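Local coordinates for PPC domain-containing protein (Pyrococcus horikoshii, PDB 2DT4), which is of unknown function but belongs to the plant- and prokaryote-conserved (PPC) domain family and assembles as a trimer, at residues Ile43-Pro49 with Leu66-Leu72. Sequence-based numbering, arbitrary orientation.
Sequences IGTLKNP and LKGSYEL. With GOL (glycerol), chain B.
Leu72 packs against both Gly44 and Leu46. Its CB lies 3.4 Å from Gly44 O, and its CG, anti to the backbone N (chi1 -155°), meets Leu46 CG at 4.0 Å. Gly44 and Leu72 form a hydrogen-bonded antiparallel pair, but unevenly: Gly44 N reaches Leu72 O in the carbonyl plane, whereas Leu72 N sits well above that of Gly44, 2.8 Å from its O. Leu46 and Tyr70 pair more evenly, both donors nearly along the C=O axis. Further along, Pro49 packs against both Leu66 and Tyr70, its CG 4.1 Å from Leu66 CB, while Leu66 CD1 lies over a face of the Tyr70 ring; Leu94 of strand 85-95 touches all three. Pro49 O accepts Leu66 N. At the corner, Asn48 OD1 takes Gly68 N in a nearly straight bond (2.9 Å, 170°), and Asn48 N bonds to Gly68 O. A glycerol, probably from the crystallisation liquor, donates from O1 to Glu71 OE1 at 2.7 Å, with Thr45 OG1 close by. Glu71 OE1 also accepts Phe54 N of the second subunit, and Lys47 salt-bridges its Glu56. Strand 38-46 turns here into 49-55, and 60-65 leads into 69-82, so the antiparallel pair links the PPC domain's mixed sheet to its three-stranded one.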
loop_
_atom_site.group_PDB
_atom_site.type_symbol
_atom_site.label_atom_id
_atom_site.label_comp_id
_atom_site.label_asym_id
_atom_site.label_seq_id
_atom_site.Cartn_x
_atom_site.Cartn_y
_atom_site.Cartn_z
ATOM N N ILE A 43 2.236 -6.443 -5.417
ATOM C CA ILE A 43 3.241 -7.280 -4.778
ATOM C C ILE A 43 3.815 -8.252 -5.795
ATOM O O ILE A 43 3.300 -8.420 -6.905
ATOM C CB ILE A 43 2.631 -8.074 -3.577
ATOM C CG1 ILE A 43 1.481 -8.990 -4.014
ATOM C CG2 ILE A 43 2.174 -7.101 -2.443
ATOM C CD1 ILE A 43 0.935 -9.890 -2.900
ATOM N N GLY A 44 4.860 -8.933 -5.385
ATOM C CA GLY A 44 5.442 -9.999 -6.173
ATOM C C GLY A 44 6.912 -10.134 -5.888
ATOM O O GLY A 44 7.297 -10.157 -4.718
ATOM N N THR A 45 7.697 -10.296 -6.952
ATOM C CA THR A 45 9.166 -10.368 -6.909
ATOM C C THR A 45 9.729 -9.716 -8.165
ATOM O O THR A 45 9.275 -9.988 -9.285
ATOM C CB THR A 45 9.616 -11.817 -6.841
ATOM O OG1 THR A 45 9.483 -12.283 -5.490
ATOM C CG2 THR A 45 11.098 -11.945 -7.086
ATOM N N LEU A 46 10.720 -8.852 -7.980
ATOM C CA LEU A 46 11.466 -8.261 -9.088
ATOM C C LEU A 46 12.889 -8.758 -9.112
ATOM O O LEU A 46 13.470 -9.085 -8.072
ATOM C CB LEU A 46 11.476 -6.730 -8.961
ATOM C CG LEU A 46 10.105 -6.048 -8.967
ATOM C CD1 LEU A 46 10.316 -4.519 -8.780
ATOM C CD2 LEU A 46 9.267 -6.392 -10.188
ATOM N N LYS A 47 13.478 -8.770 -10.309
ATOM C CA LYS A 47 14.890 -9.113 -10.483
ATOM C C LYS A 47 15.689 -7.912 -10.945
ATOM O O LYS A 47 15.257 -7.167 -11.824
ATOM C CB LYS A 47 15.007 -10.247 -11.502
ATOM C CG LYS A 47 14.484 -11.577 -10.941
ATOM C CD LYS A 47 14.718 -12.796 -11.822
ATOM C CE LYS A 47 14.194 -14.053 -11.156
ATOM N NZ LYS A 47 14.384 -15.284 -12.011
ATOM N N ASN A 48 16.863 -7.725 -10.327
ATOM C CA ASN A 48 17.719 -6.584 -10.584
ATOM C C ASN A 48 16.983 -5.234 -10.600
ATOM O O ASN A 48 17.157 -4.444 -11.552
ATOM C CB ASN A 48 18.482 -6.796 -11.878
ATOM C CG ASN A 48 19.055 -8.206 -11.989
ATOM O OD1 ASN A 48 19.800 -8.669 -11.128
ATOM N ND2 ASN A 48 18.687 -8.907 -13.067
ATOM N N PRO A 49 16.164 -4.959 -9.575
ATOM C CA PRO A 49 15.447 -3.681 -9.544
ATOM C C PRO A 49 16.406 -2.510 -9.360
ATOM O O PRO A 49 17.409 -2.614 -8.667
ATOM C CB PRO A 49 14.480 -3.838 -8.371
ATOM C CG PRO A 49 15.154 -4.803 -7.457
ATOM C CD PRO A 49 15.844 -5.759 -8.376
ATOM N N LEU A 66 20.116 -2.648 -7.737
ATOM C CA LEU A 66 20.193 -3.856 -6.939
ATOM C C LEU A 66 20.374 -5.044 -7.865
ATOM O O LEU A 66 20.106 -4.947 -9.071
ATOM C CB LEU A 66 18.941 -3.990 -6.054
ATOM C CG LEU A 66 18.691 -2.817 -5.126
ATOM C CD1 LEU A 66 17.300 -2.853 -4.431
ATOM C CD2 LEU A 66 19.772 -2.707 -4.062
ATOM N N LYS A 67 20.809 -6.166 -7.299
ATOM C CA LYS A 67 21.036 -7.389 -8.040
ATOM C C LYS A 67 20.319 -8.585 -7.442
ATOM O O LYS A 67 20.209 -8.741 -6.221
ATOM C CB LYS A 67 22.529 -7.668 -8.147
ATOM C CG LYS A 67 23.279 -6.534 -8.866
ATOM C CD LYS A 67 24.208 -7.009 -9.964
ATOM C CE LYS A 67 25.353 -6.015 -10.236
ATOM N NZ LYS A 67 26.558 -6.215 -9.321
ATOM N N GLY A 68 19.820 -9.431 -8.333
ATOM C CA GLY A 68 19.146 -10.652 -7.955
ATOM C C GLY A 68 17.683 -10.421 -7.632
ATOM O O GLY A 68 17.112 -9.379 -7.947
ATOM N N SER A 69 17.059 -11.433 -7.058
ATOM C CA SER A 69 15.643 -11.410 -6.748
ATOM C C SER A 69 15.385 -10.710 -5.415
ATOM O O SER A 69 16.034 -10.984 -4.419
ATOM C CB SER A 69 15.092 -12.831 -6.683
ATOM O OG SER A 69 15.160 -13.414 -7.977
ATOM N N TYR A 70 14.432 -9.794 -5.447
ATOM C CA TYR A 70 13.927 -9.142 -4.260
ATOM C C TYR A 70 12.432 -9.346 -4.185
ATOM O O TYR A 70 11.713 -9.164 -5.196
ATOM C CB TYR A 70 14.247 -7.642 -4.290
ATOM C CG TYR A 70 15.654 -7.283 -3.899
ATOM C CD1 TYR A 70 16.738 -7.465 -4.781
ATOM C CD2 TYR A 70 15.912 -6.744 -2.642
ATOM C CE1 TYR A 70 18.057 -7.117 -4.389
ATOM C CE2 TYR A 70 17.202 -6.402 -2.253
ATOM C CZ TYR A 70 18.260 -6.607 -3.118
ATOM O OH TYR A 70 19.545 -6.272 -2.719
ATOM N N GLU A 71 11.930 -9.662 -2.999
ATOM C CA GLU A 71 10.487 -9.692 -2.776
ATOM C C GLU A 71 9.933 -8.257 -2.926
ATOM O O GLU A 71 10.444 -7.292 -2.318
ATOM C CB GLU A 71 10.097 -10.291 -1.411
ATOM C CG GLU A 71 10.474 -11.763 -1.257
ATOM C CD GLU A 71 9.596 -12.725 -2.039
ATOM O OE1 GLU A 71 10.059 -13.837 -2.392
ATOM O OE2 GLU A 71 8.409 -12.430 -2.300
ATOM N N LEU A 72 8.917 -8.114 -3.762
ATOM C CA LEU A 72 8.249 -6.835 -3.972
ATOM C C LEU A 72 7.190 -6.727 -2.882
ATOM O O LEU A 72 6.098 -7.243 -3.011
ATOM C CB LEU A 72 7.642 -6.812 -5.385
ATOM C CG LEU A 72 7.378 -5.497 -6.161
ATOM C CD1 LEU A 72 6.184 -5.546 -7.073
ATOM C CD2 LEU A 72 7.635 -4.163 -5.486
HETATM C C1 GOL B . 7.713 -15.083 -4.953
HETATM O O1 GOL B . 9.022 -14.618 -4.792
HETATM C C2 GOL B . 6.702 -14.079 -4.386
HETATM O O2 GOL B . 6.574 -14.161 -2.963
HETATM C C3 GOL B . 5.368 -14.428 -5.045
HETATM O O3 GOL B . 4.454 -13.357 -4.979
HETATM O O HOH W 1 19.826 -3.284 -11.092
#